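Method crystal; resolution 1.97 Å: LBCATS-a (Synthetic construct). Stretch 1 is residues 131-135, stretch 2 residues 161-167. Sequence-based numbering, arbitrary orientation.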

# COMPACT_ATOMS: atom_id res chain seq x y z
N LEU A 131 -27.88 27.44 -13.08
CA LEU A 131 -27.89 27.85 -14.49
C LEU A 131 -27.58 29.34 -14.64
O LEU A 131 -28.49 30.18 -14.56
CB LEU A 131 -29.24 27.53 -15.13
CG LEU A 131 -29.31 27.70 -16.65
CD1 LEU A 131 -28.41 26.69 -17.35
CD2 LEU A 131 -30.74 27.61 -17.17
N PRO A 132 -26.33 29.72 -14.87
CA PRO A 132 -26.02 31.13 -15.10
C PRO A 132 -26.50 31.57 -16.48
O PRO A 132 -26.72 30.73 -17.37
CB PRO A 132 -24.48 31.19 -15.00
CG PRO A 132 -24.02 29.81 -15.23
CD PRO A 132 -25.11 28.90 -14.72
N PRO A 133 -26.72 32.87 -16.67
CA PRO A 133 -27.03 33.38 -18.02
C PRO A 133 -26.21 32.78 -19.15
O PRO A 133 -26.78 32.45 -20.19
CB PRO A 133 -26.78 34.89 -17.86
CG PRO A 133 -27.29 35.16 -16.45
CD PRO A 133 -26.87 33.92 -15.64
N GLU A 134 -24.89 32.63 -18.99
CA GLU A 134 -24.08 32.15 -20.10
C GLU A 134 -24.49 30.75 -20.55
O GLU A 134 -24.21 30.37 -21.70
CB GLU A 134 -22.59 32.19 -19.75
CG GLU A 134 -22.14 33.49 -19.08
CD GLU A 134 -22.34 33.47 -17.58
OE1 GLU A 134 -21.34 33.30 -16.84
OE2 GLU A 134 -23.50 33.62 -17.12
N GLU A 135 -25.15 29.98 -19.70
CA GLU A 135 -25.63 28.64 -20.04
C GLU A 135 -27.14 28.59 -20.25
O GLU A 135 -27.67 27.51 -20.56
CB GLU A 135 -25.25 27.65 -18.93
CG GLU A 135 -23.83 27.78 -18.41
CD GLU A 135 -22.80 27.27 -19.40
OE1 GLU A 135 -23.20 26.91 -20.53
OE2 GLU A 135 -21.60 27.23 -19.05
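Stretch 2 161-167: ERIKMIA

A short contact between a loop and a helix often combines one ionic clasp with a small apolar patch, and LBCATS-a offers a compact example. Residues 161-167 are helical throughout, within a longer helix, and carry the i to i+4 backbone hydrogen bonds expected of it, such as Ile166 N to Arg162 O at 2.8 Å. The segment 131-135 begins extended at Leu131 and Pro132, then turns, with Glu135 N hydrogen-bonded to Pro132 O at 2.9 Å. The nearest CA atoms across the contact are those of Pro133 and Ile166, 6.3 Å apart.

The polar part is a salt bridge. The CA-to-CB bond of Arg162 points sideways, but the end of its long side chain brings the guanidinium to the carboxylate of Glu134. OE1 of Glu134 accepts from both Arg162 NH2 (2.7 Å) and Arg162 NH1 (3.0 Å), lying near the guanidinium plane, where the N-H bonds point; a weak bond joins Arg162 NH2 to Glu134 OE2 at 2.8 Å. Pro132 CB also approaches the guanidinium edge, 3.5 Å from Arg162 NH2.

The apolar part centres on Pro133, whose CA-to-CB bond points toward the helix. Pro133 CB meets Met165 SD at a close 3.2 Å, and Pro133 CG rests 4.0 Å from Ile166 CG1. About one helical turn thus supplies both kinds of contact; 221 Å² is buried, both sides summed.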

# COMPACT_ATOMS: atom_id res chain seq x y z
N GLU A 161 -20.55 44.26 -13.42
CA GLU A 161 -20.62 43.71 -14.77
C GLU A 161 -21.52 42.48 -14.81
O GLU A 161 -22.35 42.33 -15.71
CB GLU A 161 -19.22 43.37 -15.26
CG GLU A 161 -19.17 43.03 -16.73
CD GLU A 161 -19.48 44.22 -17.61
OE1 GLU A 161 -19.66 45.34 -17.07
OE2 GLU A 161 -19.54 44.06 -18.85
N ARG A 162 -21.35 41.57 -13.85
CA ARG A 162 -22.18 40.38 -13.84
C ARG A 162 -23.65 40.73 -13.58
O ARG A 162 -24.55 40.08 -14.13
CB ARG A 162 -21.64 39.40 -12.81
CG ARG A 162 -22.28 38.08 -12.87
CD ARG A 162 -21.33 36.93 -12.57
NE ARG A 162 -22.02 35.74 -13.02
CZ ARG A 162 -21.79 35.14 -14.18
NH1 ARG A 162 -20.82 35.59 -14.96
NH2 ARG A 162 -22.51 34.08 -14.52
N ILE A 163 -23.92 41.75 -12.77
CA ILE A 163 -25.30 42.18 -12.54
C ILE A 163 -25.93 42.68 -13.83
O ILE A 163 -27.02 42.25 -14.21
CB ILE A 163 -25.36 43.24 -11.43
CG1 ILE A 163 -24.97 42.64 -10.08
CG2 ILE A 163 -26.77 43.86 -11.36
CD1 ILE A 163 -24.51 43.70 -9.08
N LYS A 164 -25.27 43.62 -14.52
CA LYS A 164 -25.77 44.09 -15.81
C LYS A 164 -26.20 42.91 -16.66
O LYS A 164 -27.32 42.86 -17.17
CB LYS A 164 -24.69 44.87 -16.56
CG LYS A 164 -24.18 46.07 -15.85
CD LYS A 164 -25.28 47.07 -15.63
N MET A 165 -25.30 41.94 -16.78
CA MET A 165 -25.54 40.78 -17.63
C MET A 165 -26.69 39.93 -17.08
O MET A 165 -27.53 39.44 -17.85
CB MET A 165 -24.24 39.99 -17.74
CG MET A 165 -24.22 38.93 -18.80
SD MET A 165 -24.98 37.47 -18.12
CE MET A 165 -24.05 37.31 -16.60
N ILE A 166 -26.76 39.75 -15.76
CA ILE A 166 -27.87 38.99 -15.18
C ILE A 166 -29.19 39.71 -15.43
O ILE A 166 -30.13 39.14 -16.00
CB ILE A 166 -27.65 38.77 -13.67
CG1 ILE A 166 -26.59 37.68 -13.42
CG2 ILE A 166 -28.96 38.40 -13.02
CD1 ILE A 166 -25.93 37.75 -12.04
N ALA A 167 -29.28 40.97 -15.00
CA ALA A 167 -30.52 41.73 -15.17
C ALA A 167 -30.94 41.86 -16.63
O ALA A 167 -32.11 42.14 -16.90
CB ALA A 167 -30.36 43.12 -14.54